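Aldo-keto reductase AKR2E4 (Bombyx mori, PDB 3WCZ) reduces 3-dehydroecdysone with NADPH, a reaction that may help regulate moulting, and acts more weakly on phenylglyoxal and isatin. Local coordinates at residues V3-I8 with Q268-F273; Y117-P122 with E138-M143; R153-S158 with S172-V177; G242-R247 with F275-E280. One frame throughout, in Å; residues are numbered along the deposited sequence.

Contact 1: residues V3-I8 with Q268-F273. With NAP (NADP nicotinamide-adenine-dinucleotide phosphate), chain B.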
# COMPACT_ATOMS: atom_id res chain seq x y z
N VAL A 3 2.49 -19.51 -4.03
CA VAL A 3 3.40 -18.68 -4.82
C VAL A 3 4.08 -17.67 -3.90
O VAL A 3 3.37 -16.88 -3.26
CB VAL A 3 2.62 -17.92 -5.93
CG1 VAL A 3 3.55 -16.94 -6.69
CG2 VAL A 3 1.93 -18.91 -6.89
N GLN A 4 5.41 -17.67 -3.78
CA GLN A 4 6.04 -16.57 -3.03
C GLN A 4 6.51 -15.49 -4.00
O GLN A 4 7.25 -15.74 -4.97
CB GLN A 4 7.15 -17.02 -2.08
CG GLN A 4 6.65 -17.68 -0.79
CD GLN A 4 7.74 -17.81 0.27
OE1 GLN A 4 8.48 -16.86 0.53
NE2 GLN A 4 7.83 -18.98 0.88
N ALA A 5 6.02 -14.29 -3.76
CA ALA A 5 6.43 -13.16 -4.55
C ALA A 5 7.91 -12.93 -4.35
O ALA A 5 8.44 -13.13 -3.24
CB ALA A 5 5.67 -11.94 -4.15
N PRO A 6 8.60 -12.48 -5.40
CA PRO A 6 9.97 -12.01 -5.24
C PRO A 6 10.02 -10.74 -4.43
O PRO A 6 8.98 -10.13 -4.15
CB PRO A 6 10.41 -11.70 -6.67
CG PRO A 6 9.30 -11.95 -7.53
CD PRO A 6 8.10 -12.30 -6.77
N CYS A 7 11.22 -10.28 -4.11
CA CYS A 7 11.39 -9.01 -3.41
C CYS A 7 12.05 -7.85 -4.20
O CYS A 7 12.76 -8.06 -5.19
CB CYS A 7 12.18 -9.27 -2.16
SG CYS A 7 11.34 -10.30 -0.99
N ILE A 8 11.78 -6.61 -3.76
CA ILE A 8 12.63 -5.46 -4.11
C ILE A 8 13.59 -5.23 -2.91
O ILE A 8 13.21 -5.36 -1.73
CB ILE A 8 11.77 -4.20 -4.39
CG1 ILE A 8 10.96 -4.35 -5.70
CG2 ILE A 8 12.65 -2.97 -4.49
CD1 ILE A 8 10.08 -3.14 -6.10
N GLN A 268 -5.20 -15.85 -6.57
CA GLN A 268 -4.95 -15.35 -7.93
C GLN A 268 -4.07 -14.11 -7.94
O GLN A 268 -3.24 -13.93 -8.83
CB GLN A 268 -6.28 -15.02 -8.59
CG GLN A 268 -7.07 -16.27 -8.90
CD GLN A 268 -8.36 -15.98 -9.64
OE1 GLN A 268 -9.05 -15.00 -9.38
NE2 GLN A 268 -8.68 -16.85 -10.60
N ASN A 269 -4.24 -13.28 -6.93
CA ASN A 269 -3.64 -11.95 -6.94
C ASN A 269 -2.12 -11.96 -6.70
O ASN A 269 -1.46 -10.95 -6.92
CB ASN A 269 -4.34 -11.04 -5.93
CG ASN A 269 -5.72 -10.61 -6.36
OD1 ASN A 269 -6.10 -10.78 -7.52
ND2 ASN A 269 -6.49 -10.10 -5.43
N ILE A 270 -1.56 -13.10 -6.30
CA ILE A 270 -0.10 -13.21 -6.17
C ILE A 270 0.50 -14.06 -7.29
O ILE A 270 1.72 -14.15 -7.41
CB ILE A 270 0.28 -13.72 -4.75
CG1 ILE A 270 1.76 -13.49 -4.45
CG2 ILE A 270 -0.12 -15.17 -4.58
CD1 ILE A 270 2.04 -13.51 -2.97
N ASP A 271 -0.35 -14.64 -8.15
CA ASP A 271 0.14 -15.52 -9.22
C ASP A 271 0.50 -14.70 -10.47
O ASP A 271 -0.16 -14.80 -11.50
CB ASP A 271 -0.91 -16.60 -9.52
CG ASP A 271 -0.39 -17.72 -10.41
OD1 ASP A 271 0.83 -17.78 -10.67
OD2 ASP A 271 -1.23 -18.54 -10.84
N LEU A 272 1.56 -13.91 -10.36
CA LEU A 272 1.92 -12.89 -11.35
C LEU A 272 3.28 -13.08 -11.96
O LEU A 272 3.74 -12.20 -12.67
CB LEU A 272 1.87 -11.50 -10.66
CG LEU A 272 0.65 -11.14 -9.83
CD1 LEU A 272 0.86 -9.77 -9.20
CD2 LEU A 272 -0.61 -11.13 -10.66
N PHE A 273 3.94 -14.21 -11.67
CA PHE A 273 5.38 -14.33 -11.95
C PHE A 273 5.72 -15.40 -12.97
O PHE A 273 6.89 -15.74 -13.12
CB PHE A 273 6.14 -14.44 -10.62
CG PHE A 273 5.81 -13.30 -9.72
CD1 PHE A 273 6.33 -12.04 -9.99
CD2 PHE A 273 4.89 -13.43 -8.69
CE1 PHE A 273 5.96 -10.96 -9.25
CE2 PHE A 273 4.52 -12.32 -7.92
CZ PHE A 273 5.06 -11.10 -8.22
PA NAP B . -8.36 -2.72 -4.44
O1A NAP B . -7.39 -3.75 -4.05
O2A NAP B . -8.07 -1.65 -5.38
O5B NAP B . -9.75 -3.31 -4.84
C5B NAP B . -10.39 -4.26 -4.04
C4B NAP B . -11.69 -4.80 -4.63
O4B NAP B . -11.38 -5.64 -5.76
C3B NAP B . -12.55 -5.58 -3.72
O3B NAP B . -13.89 -5.25 -4.04
C2B NAP B . -12.23 -6.95 -4.05
O2B NAP B . -13.24 -7.88 -3.75
C1B NAP B . -11.97 -6.90 -5.53
N9A NAP B . -11.04 -7.87 -6.07
C8A NAP B . -9.88 -8.26 -5.49
N7A NAP B . -9.19 -9.07 -6.27
C5A NAP B . -9.92 -9.24 -7.42
C6A NAP B . -9.72 -9.97 -8.59
N6A NAP B . -8.61 -10.79 -8.83
N1A NAP B . -10.68 -9.89 -9.53
C2A NAP B . -11.76 -9.13 -9.35
N3A NAP B . -11.99 -8.41 -8.24
C4A NAP B . -11.05 -8.45 -7.28
O3 NAP B . -8.85 -2.04 -3.05
PN NAP B . -8.42 -0.86 -2.07
O1N NAP B . -8.81 -1.33 -0.72
O2N NAP B . -9.00 0.41 -2.59
O5D NAP B . -6.84 -0.71 -2.18
C5D NAP B . -6.00 -1.76 -1.82
C4D NAP B . -5.20 -1.56 -0.52
O4D NAP B . -4.31 -0.46 -0.63
C3D NAP B . -6.03 -1.21 0.67
O3D NAP B . -6.79 -2.30 1.15
C2D NAP B . -5.03 -0.69 1.58
O2D NAP B . -4.26 -1.73 2.11
C1D NAP B . -4.21 0.17 0.65
N1N NAP B . -4.59 1.59 0.49
C2N NAP B . -3.82 2.55 1.03
C3N NAP B . -4.16 3.87 0.87
C7N NAP B . -3.24 4.87 1.46
O7N NAP B . -2.03 4.62 1.70
N7N NAP B . -3.72 6.12 1.58
C4N NAP B . -5.35 4.24 0.21
C5N NAP B . -6.13 3.23 -0.37
C6N NAP B . -5.71 1.92 -0.20
P2B NAP B . -12.99 -9.17 -2.83
O1X NAP B . -14.38 -9.81 -2.72
O2X NAP B . -12.07 -10.06 -3.55
O3X NAP B . -12.46 -8.68 -1.50
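P6 and F273 reach toward each other tip to tip: the proline CD stands over the centre of the phenyl ring, 3.5 Å from the F273 centroid and 8° off the ring normal, a textbook CH-pi contact. The opposite ring face carries CB of L272, set toward the rim, while A5 CB approaches CE2 of F273 obliquely. V3 can be followed from base to tip. Its CB lies 4.1 Å from I270 CG2. Beyond it CG1, anti to the backbone N (chi1 175°), comes within 3.4 Å of I270 O and also meets the edge of the F273 ring at CD2; the other methyl, CG2, stops 4.1 Å from D271 OD1. I270 CD1 closes the patch against A5 CB. An alanine in place of F273 would probably leave P6 CD without its aromatic platform and open a gap beside A5. Two residues before D271, N269 reads the adenine of NADP with both amide atoms: OD1 accepts from N6A (2.8 Å) and ND2 donates to N7A (3.0 Å). The chemistry is thus divided: between these segments the contact is apolar packing and CH-pi, while the polar pairing of N269 is spent on the cofactor.

Contact 2: residues Y117-P122 with E138-M143. With NAP (NADP nicotinamide-adenine-dinucleotide phosphate), chain B.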
# COMPACT_ATOMS: atom_id res chain seq x y z
N TYR A 117 7.04 1.23 8.58
CA TYR A 117 6.12 2.23 9.12
C TYR A 117 6.08 3.40 8.16
O TYR A 117 7.11 3.92 7.73
CB TYR A 117 6.58 2.70 10.48
CG TYR A 117 5.52 3.31 11.36
CD1 TYR A 117 4.23 2.80 11.39
CD2 TYR A 117 5.81 4.36 12.21
CE1 TYR A 117 3.27 3.33 12.23
CE2 TYR A 117 4.85 4.90 13.05
CZ TYR A 117 3.58 4.37 13.06
OH TYR A 117 2.66 4.91 13.94
N LEU A 118 4.86 3.81 7.80
CA LEU A 118 4.63 4.90 6.85
C LEU A 118 3.89 6.06 7.49
O LEU A 118 2.92 5.84 8.23
CB LEU A 118 3.77 4.42 5.68
CG LEU A 118 4.34 3.24 4.89
CD1 LEU A 118 3.35 2.84 3.80
CD2 LEU A 118 5.66 3.55 4.27
N ILE A 119 4.28 7.27 7.12
CA ILE A 119 3.43 8.42 7.39
C ILE A 119 2.25 8.32 6.42
O ILE A 119 2.46 8.33 5.19
CB ILE A 119 4.17 9.75 7.18
CG1 ILE A 119 5.43 9.83 8.04
CG2 ILE A 119 3.21 10.92 7.47
CD1 ILE A 119 6.13 11.19 7.92
N HIS A 120 1.02 8.22 6.91
CA HIS A 120 -0.12 7.88 6.05
C HIS A 120 -0.45 8.99 5.05
O HIS A 120 -0.75 8.72 3.89
CB HIS A 120 -1.34 7.54 6.94
CG HIS A 120 -2.38 6.69 6.28
ND1 HIS A 120 -3.12 5.76 6.97
CD2 HIS A 120 -2.82 6.65 4.99
CE1 HIS A 120 -3.97 5.18 6.13
NE2 HIS A 120 -3.79 5.69 4.93
N PHE A 121 -0.39 10.25 5.51
CA PHE A 121 -0.53 11.43 4.65
C PHE A 121 0.41 12.52 5.15
O PHE A 121 0.75 12.56 6.36
CB PHE A 121 -1.95 12.03 4.71
CG PHE A 121 -3.00 11.23 4.00
CD1 PHE A 121 -3.68 10.25 4.68
CD2 PHE A 121 -3.33 11.49 2.68
CE1 PHE A 121 -4.67 9.49 4.04
CE2 PHE A 121 -4.28 10.73 2.01
CZ PHE A 121 -4.96 9.74 2.70
N PRO A 122 0.73 13.49 4.29
CA PRO A 122 1.59 14.60 4.74
C PRO A 122 0.81 15.65 5.54
O PRO A 122 1.44 16.55 6.08
CB PRO A 122 2.14 15.20 3.43
CG PRO A 122 1.11 14.83 2.37
CD PRO A 122 0.55 13.48 2.83
N GLU A 138 9.02 17.34 10.76
CA GLU A 138 9.03 17.02 12.17
C GLU A 138 8.56 15.58 12.42
O GLU A 138 9.14 14.83 13.19
CB GLU A 138 8.18 18.00 12.96
CG GLU A 138 8.10 17.57 14.38
CD GLU A 138 7.39 18.54 15.28
OE1 GLU A 138 7.58 19.76 15.07
OE2 GLU A 138 6.67 18.09 16.21
N THR A 139 7.48 15.21 11.73
CA THR A 139 6.95 13.87 11.87
C THR A 139 8.04 12.87 11.46
O THR A 139 8.22 11.82 12.08
CB THR A 139 5.72 13.73 10.96
OG1 THR A 139 4.85 14.85 11.16
CG2 THR A 139 4.97 12.44 11.21
N TRP A 140 8.77 13.21 10.40
CA TRP A 140 9.81 12.33 9.88
C TRP A 140 10.92 12.16 10.90
O TRP A 140 11.52 11.07 10.98
CB TRP A 140 10.35 12.86 8.54
CG TRP A 140 11.25 11.90 7.85
CD1 TRP A 140 12.59 12.04 7.66
CD2 TRP A 140 10.90 10.64 7.29
NE1 TRP A 140 13.09 10.94 7.01
CE2 TRP A 140 12.06 10.07 6.75
CE3 TRP A 140 9.69 9.93 7.20
CZ2 TRP A 140 12.06 8.83 6.13
CZ3 TRP A 140 9.70 8.70 6.60
CH2 TRP A 140 10.86 8.16 6.07
N GLN A 141 11.21 13.17 11.70
CA GLN A 141 12.17 12.96 12.75
C GLN A 141 11.70 11.93 13.77
O GLN A 141 12.48 11.10 14.23
CB GLN A 141 12.50 14.25 13.41
CG GLN A 141 13.53 14.01 14.38
CD GLN A 141 13.99 15.24 14.97
OE1 GLN A 141 13.71 16.34 14.47
NE2 GLN A 141 14.72 15.11 16.06
N GLY A 142 10.40 11.91 14.08
CA GLY A 142 9.84 10.87 14.92
C GLY A 142 9.98 9.50 14.25
O GLY A 142 10.19 8.51 14.93
N MET A 143 9.79 9.45 12.93
CA MET A 143 9.97 8.22 12.17
C MET A 143 11.42 7.73 12.28
O MET A 143 11.66 6.53 12.47
CB MET A 143 9.58 8.38 10.70
CG MET A 143 8.12 8.78 10.50
SD MET A 143 6.86 7.56 10.98
CE MET A 143 7.00 6.44 9.58
PA NAP B . -8.36 -2.72 -4.44
O1A NAP B . -7.39 -3.75 -4.05
O2A NAP B . -8.07 -1.65 -5.38
O5B NAP B . -9.75 -3.31 -4.84
C5B NAP B . -10.39 -4.26 -4.04
C4B NAP B . -11.69 -4.80 -4.63
O4B NAP B . -11.38 -5.64 -5.76
C3B NAP B . -12.55 -5.58 -3.72
O3B NAP B . -13.89 -5.25 -4.04
C2B NAP B . -12.23 -6.95 -4.05
O2B NAP B . -13.24 -7.88 -3.75
C1B NAP B . -11.97 -6.90 -5.53
N9A NAP B . -11.04 -7.87 -6.07
C8A NAP B . -9.88 -8.26 -5.49
N7A NAP B . -9.19 -9.07 -6.27
C5A NAP B . -9.92 -9.24 -7.42
C6A NAP B . -9.72 -9.97 -8.59
N6A NAP B . -8.61 -10.79 -8.83
N1A NAP B . -10.68 -9.89 -9.53
C2A NAP B . -11.76 -9.13 -9.35
N3A NAP B . -11.99 -8.41 -8.24
C4A NAP B . -11.05 -8.45 -7.28
O3 NAP B . -8.85 -2.04 -3.05
PN NAP B . -8.42 -0.86 -2.07
O1N NAP B . -8.81 -1.33 -0.72
O2N NAP B . -9.00 0.41 -2.59
O5D NAP B . -6.84 -0.71 -2.18
C5D NAP B . -6.00 -1.76 -1.82
C4D NAP B . -5.20 -1.56 -0.52
O4D NAP B . -4.31 -0.46 -0.63
C3D NAP B . -6.03 -1.21 0.67
O3D NAP B . -6.79 -2.30 1.15
C2D NAP B . -5.03 -0.69 1.58
O2D NAP B . -4.26 -1.73 2.11
C1D NAP B . -4.21 0.17 0.65
N1N NAP B . -4.59 1.59 0.49
C2N NAP B . -3.82 2.55 1.03
C3N NAP B . -4.16 3.87 0.87
C7N NAP B . -3.24 4.87 1.46
O7N NAP B . -2.03 4.62 1.70
N7N NAP B . -3.72 6.12 1.58
C4N NAP B . -5.35 4.24 0.21
C5N NAP B . -6.13 3.23 -0.37
C6N NAP B . -5.71 1.92 -0.20
P2B NAP B . -12.99 -9.17 -2.83
O1X NAP B . -14.38 -9.81 -2.72
O2X NAP B . -12.07 -10.06 -3.55
O3X NAP B . -12.46 -8.68 -1.50
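M143 reaches from the helix to Y117 and I119, and its two bends put the methyl against the strand. CG is anti to the carbonyl carbon; chi2 of -66° then turns SD, and chi3 of -77° turns CE, so that the methyl ends 3.1 Å from Y117 O, a tight fit. The same methyl lies 3.6 Å from Y117 CD2. The sulfur stands obliquely to the tyrosine ring, with M143 SD 4.5 Å from the Y117 centroid and 54° off its normal, a Met-aromatic contact in which the two side chains cross at about a right angle. I119 behaves differently: its chain is extended beyond CB, with CD1 anti to CA, and pushes into the helix surface. There CD1 meets T139 CG2 at 3.7 Å and, in the plane of the indole, the edge of W140 at CE3 (3.8 Å). Lower on the branch, I119 CG1 packs against M143 CG. T139 turns CG2 to the strand, while its OG1 is hydrogen-bonded to H93 O. Past the strand end, H120 presents its ring edge to the cofactor's carboxamide, NE2 lying 3.4 Å from N7N of NADP. The arrangement is that of a (beta/alpha)8 barrel, in which helix 136-148 runs nearly antiparallel to strand 114-119, their local axes 9.7 Å apart. The Y117 side chain also touches strand 83-88 and helix 95-109, and M143 reaches V98 of that helix and I155 of strand 152-158.

Contact 3: residues R153-S158 with S172-V177. With EDO (1,2-ethanediol), chain C.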
# COMPACT_ATOMS: atom_id res chain seq x y z
N ARG A 153 11.79 -1.42 11.18
CA ARG A 153 13.00 -1.79 10.45
C ARG A 153 13.27 -0.79 9.34
O ARG A 153 14.42 -0.40 9.10
CB ARG A 153 12.87 -3.18 9.85
CG ARG A 153 12.76 -4.29 10.87
CD ARG A 153 14.08 -4.62 11.53
NE ARG A 153 13.95 -5.79 12.39
CZ ARG A 153 13.84 -5.76 13.71
NH1 ARG A 153 13.83 -4.60 14.39
NH2 ARG A 153 13.73 -6.90 14.37
N SER A 154 12.21 -0.38 8.65
CA SER A 154 12.28 0.62 7.59
C SER A 154 11.17 1.65 7.77
O SER A 154 10.14 1.36 8.36
CB SER A 154 12.07 -0.02 6.21
OG SER A 154 13.10 -0.96 5.92
N ILE A 155 11.40 2.84 7.23
CA ILE A 155 10.46 3.94 7.31
C ILE A 155 10.21 4.54 5.94
O ILE A 155 11.10 4.61 5.10
CB ILE A 155 10.91 5.04 8.33
CG1 ILE A 155 12.33 5.54 8.04
CG2 ILE A 155 10.77 4.49 9.75
CD1 ILE A 155 12.68 6.73 8.94
N GLY A 156 8.96 4.94 5.69
CA GLY A 156 8.60 5.59 4.44
C GLY A 156 7.38 6.46 4.60
O GLY A 156 6.96 6.80 5.72
N VAL A 157 6.83 6.86 3.46
CA VAL A 157 5.71 7.77 3.46
C VAL A 157 4.62 7.29 2.52
O VAL A 157 4.81 6.32 1.75
CB VAL A 157 6.17 9.21 3.07
CG1 VAL A 157 7.16 9.74 4.09
CG2 VAL A 157 6.73 9.27 1.63
N SER A 158 3.48 7.96 2.56
CA SER A 158 2.37 7.64 1.69
C SER A 158 1.68 8.94 1.31
O SER A 158 1.62 9.89 2.13
CB SER A 158 1.42 6.70 2.44
OG SER A 158 0.34 6.24 1.64
N SER A 172 16.34 15.69 5.29
CA SER A 172 16.41 14.60 6.27
C SER A 172 17.68 13.79 6.04
O SER A 172 18.24 13.84 4.95
CB SER A 172 15.17 13.70 6.24
OG SER A 172 15.06 13.01 5.02
N TYR A 173 18.07 12.99 7.02
CA TYR A 173 19.31 12.22 6.88
C TYR A 173 19.04 10.86 6.31
O TYR A 173 19.94 10.24 5.74
CB TYR A 173 20.07 12.06 8.18
CG TYR A 173 19.58 10.93 9.07
CD1 TYR A 173 19.84 9.59 8.77
CD2 TYR A 173 18.83 11.22 10.20
CE1 TYR A 173 19.38 8.57 9.60
CE2 TYR A 173 18.37 10.22 11.02
CZ TYR A 173 18.65 8.90 10.72
OH TYR A 173 18.17 7.93 11.57
N ILE A 174 17.82 10.38 6.43
CA ILE A 174 17.46 9.17 5.72
C ILE A 174 16.21 9.36 4.89
O ILE A 174 15.19 9.78 5.43
CB ILE A 174 17.29 8.09 6.69
CG1 ILE A 174 16.83 6.82 5.98
CG2 ILE A 174 16.31 8.42 7.69
CD1 ILE A 174 17.02 5.59 6.82
N ARG A 175 16.27 9.06 3.60
CA ARG A 175 15.08 9.24 2.77
C ARG A 175 14.18 8.01 2.93
O ARG A 175 14.59 6.96 3.43
CB ARG A 175 15.42 9.51 1.30
CG ARG A 175 15.85 8.32 0.55
CD ARG A 175 16.43 8.67 -0.83
NE ARG A 175 17.59 9.56 -0.70
CZ ARG A 175 18.24 10.12 -1.72
NH1 ARG A 175 17.86 9.92 -2.97
NH2 ARG A 175 19.26 10.91 -1.47
N PRO A 176 12.91 8.20 2.62
CA PRO A 176 11.97 7.10 2.73
C PRO A 176 12.39 5.94 1.85
O PRO A 176 12.95 6.15 0.76
CB PRO A 176 10.65 7.72 2.27
CG PRO A 176 10.99 8.96 1.60
CD PRO A 176 12.27 9.43 2.14
N VAL A 177 12.14 4.71 2.30
CA VAL A 177 12.35 3.54 1.44
C VAL A 177 11.26 3.43 0.37
O VAL A 177 11.52 2.90 -0.70
CB VAL A 177 12.38 2.20 2.21
CG1 VAL A 177 13.60 2.13 3.12
CG2 VAL A 177 11.10 1.96 3.01
C1 EDO C . 19.82 10.15 2.34
O1 EDO C . 18.77 10.76 1.56
C2 EDO C . 19.87 8.65 2.04
O2 EDO C . 18.75 8.01 2.69
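I155 and V177 are joined by the one hydrogen bond between these segments: V177 N donates to I155 O over 3.0 Å, nearly straight at 172° and in the plane of the carbonyl. The same oxygen receives a CA-H...O contact from P176 CA at 3.5 Å, and V177 CG2 lies 3.4 Å from it, so one buried carbonyl is approached by three atoms of the consecutive residues P176 and V177. The apolar contacts spread out on either side of this bond along the strand. P176 CB rests 3.7 Å from G156 CA, where no side chain intervenes, and a little farther on faces V157 CG2. Before I155, V177 CG2 packs on S154 CB (3.9 Å), while the serine hydroxyl is bonded to D12 OD2 elsewhere. In I155, chi1 of 54° sets CG1 between the backbone N and the carbonyl carbon, and the extended chi2 carries CD1 to 4.2 Å from I174 CG2, the two side chains crossing obliquely. The topology is a beta-alpha-beta crossover of the (beta/alpha)8 barrel: strand 152-158 leads through helix 162-170 to the loop at 172-177, which delivers the chain into the neighbouring parallel strand 178-182. P176 and V157 both also touch L168 of the intervening helix. At the far end of the strand, S158 OG is hydrogen-bonded to O7N of NADP and to Q180 O. Polar contacts to solvent components gather at R175, where a 1,2-ethanediol, probably from the crystallisation liquor, takes R175 N at its O2 (2.8 Å) and both NE and NH2 of the guanidinium at its O1.

Contact 4: residues G242-R247 with F275-E280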
# COMPACT_ATOMS: atom_id res chain seq x y z
N GLY A 242 -7.90 -9.24 -13.47
CA GLY A 242 -7.28 -8.77 -12.25
C GLY A 242 -5.78 -9.01 -12.28
O GLY A 242 -4.98 -8.17 -11.85
N GLN A 243 -5.36 -10.19 -12.74
CA GLN A 243 -3.94 -10.49 -12.81
C GLN A 243 -3.21 -9.60 -13.81
O GLN A 243 -2.06 -9.23 -13.59
CB GLN A 243 -3.72 -11.98 -13.09
CG GLN A 243 -4.16 -12.85 -11.95
CD GLN A 243 -4.26 -14.33 -12.30
OE1 GLN A 243 -4.74 -14.70 -13.39
NE2 GLN A 243 -3.80 -15.18 -11.41
N ILE A 244 -3.87 -9.27 -14.93
CA ILE A 244 -3.29 -8.34 -15.88
C ILE A 244 -3.05 -6.97 -15.23
O ILE A 244 -1.98 -6.38 -15.39
CB ILE A 244 -4.21 -8.18 -17.13
CG1 ILE A 244 -4.38 -9.50 -17.89
CG2 ILE A 244 -3.69 -7.08 -18.06
CD1 ILE A 244 -3.10 -10.11 -18.37
N LEU A 245 -4.04 -6.49 -14.50
CA LEU A 245 -3.92 -5.19 -13.85
C LEU A 245 -2.80 -5.15 -12.82
O LEU A 245 -2.08 -4.15 -12.74
CB LEU A 245 -5.23 -4.83 -13.17
CG LEU A 245 -6.41 -4.58 -14.13
CD1 LEU A 245 -7.71 -4.43 -13.39
CD2 LEU A 245 -6.19 -3.34 -15.00
N LEU A 246 -2.66 -6.23 -12.07
CA LEU A 246 -1.59 -6.29 -11.08
C LEU A 246 -0.22 -6.47 -11.76
O LEU A 246 0.78 -5.84 -11.33
CB LEU A 246 -1.87 -7.41 -10.09
CG LEU A 246 -3.14 -7.24 -9.28
CD1 LEU A 246 -3.40 -8.46 -8.44
CD2 LEU A 246 -3.08 -6.01 -8.37
N ARG A 247 -0.13 -7.28 -12.81
CA ARG A 247 1.13 -7.48 -13.50
C ARG A 247 1.58 -6.17 -14.16
O ARG A 247 2.78 -5.87 -14.20
CB ARG A 247 1.02 -8.59 -14.53
CG ARG A 247 2.35 -8.87 -15.29
CD ARG A 247 3.44 -9.49 -14.43
NE ARG A 247 4.74 -9.02 -14.86
CZ ARG A 247 5.90 -9.44 -14.36
NH1 ARG A 247 5.95 -10.41 -13.47
NH2 ARG A 247 7.04 -8.91 -14.79
N PHE A 275 4.45 -14.77 -16.18
CA PHE A 275 4.23 -14.01 -17.41
C PHE A 275 4.64 -12.59 -17.17
O PHE A 275 4.86 -12.19 -16.03
CB PHE A 275 2.76 -14.08 -17.89
CG PHE A 275 1.81 -13.15 -17.18
CD1 PHE A 275 1.47 -13.35 -15.84
CD2 PHE A 275 1.24 -12.09 -17.85
CE1 PHE A 275 0.56 -12.50 -15.20
CE2 PHE A 275 0.32 -11.29 -17.24
CZ PHE A 275 -0.01 -11.49 -15.92
N GLN A 276 4.69 -11.81 -18.23
CA GLN A 276 4.92 -10.39 -18.13
C GLN A 276 4.31 -9.69 -19.31
O GLN A 276 4.07 -10.30 -20.37
CB GLN A 276 6.41 -10.05 -18.09
CG GLN A 276 7.10 -10.26 -19.45
CD GLN A 276 8.59 -10.46 -19.31
OE1 GLN A 276 9.05 -11.60 -19.15
NE2 GLN A 276 9.34 -9.38 -19.32
N LEU A 277 3.98 -8.42 -19.15
CA LEU A 277 3.46 -7.61 -20.25
C LEU A 277 4.58 -7.04 -21.10
O LEU A 277 5.70 -6.81 -20.63
CB LEU A 277 2.61 -6.49 -19.71
CG LEU A 277 1.42 -6.89 -18.84
CD1 LEU A 277 0.55 -5.70 -18.51
CD2 LEU A 277 0.56 -7.93 -19.50
N THR A 278 4.28 -6.78 -22.36
CA THR A 278 5.27 -6.16 -23.22
C THR A 278 5.26 -4.65 -23.02
O THR A 278 4.31 -4.08 -22.44
CB THR A 278 4.98 -6.40 -24.68
OG1 THR A 278 3.74 -5.78 -25.00
CG2 THR A 278 4.89 -7.87 -24.99
N PHE A 279 6.28 -3.96 -23.53
CA PHE A 279 6.29 -2.51 -23.40
C PHE A 279 5.08 -1.87 -24.09
O PHE A 279 4.52 -0.90 -23.59
CB PHE A 279 7.64 -1.92 -23.87
CG PHE A 279 7.87 -1.96 -25.35
CD1 PHE A 279 7.47 -0.89 -26.15
CD2 PHE A 279 8.54 -3.03 -25.95
CE1 PHE A 279 7.70 -0.91 -27.52
CE2 PHE A 279 8.76 -3.06 -27.32
CZ PHE A 279 8.35 -2.00 -28.10
N GLU A 280 4.65 -2.43 -25.22
CA GLU A 280 3.50 -1.87 -25.91
C GLU A 280 2.21 -2.06 -25.10
O GLU A 280 1.32 -1.21 -25.11
CB GLU A 280 3.36 -2.47 -27.30
CG GLU A 280 4.35 -1.94 -28.33
CD GLU A 280 4.13 -0.46 -28.64
OE1 GLU A 280 2.95 -0.01 -28.62
OE2 GLU A 280 5.12 0.25 -28.92
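The F275 ring carries R247 CG over one face, 3.9 Å from the centroid and set toward the rim, a CH-pi contact; at its edge, in plane, stands Q243 O. The R247 guanidinium, turned 55° from that ring, has F275 O and Q276 CB over one and the same face, the carbonyl near but not hydrogen-bonded. This is the outer layer of a (beta/alpha)8 barrel: helix 241-251 is met by the segment leading into helix 279-286, which T278 caps at its N-terminus. R247 leaves the helix with CG anti to the backbone N (chi1 -179°), and the chain then bends at chi2 (69°), sliding past F275 in the opposite direction; its CB comes 3.4 Å from F275 CZ. Its polar end is gripped elsewhere, NH2 in a salt bridge with D251 OD1 and NH1 hydrogen-bonded to L272 O. An alanine here would probably bare the F275 face where CG lay and leave D251 without its cationic mate, although D251 OD2 also accepts from L277 N. Beside the arginine, I244 crosses F275 at about a right angle, its CD1 3.8 Å from CE2 and 4.4 Å from L277 CD2.

The four contacts fall into two pairs, joined through the cofactor. Contacts 1 and 2 lie 29 Å apart between centres on opposite sides of the chain's centre, yet both touch NADP, contact 1 at the adenine and contact 2 at the nicotinamide carboxamide. Contact 3, centred 8 Å from contact 2, shares its sheet: Y117 O and G156 N are 2.9 Å apart, a probable hydrogen bond, and W140 NE1 probably donates to I174 O at 2.9 Å. Contact 4 backs contact 1, centres 13 Å apart, where Q243 NE2 lies 2.9 Å from Q268 O. Helix 241-251 of contact 4 thus probably acts as a second shell to the adenine site, without touching NADP there.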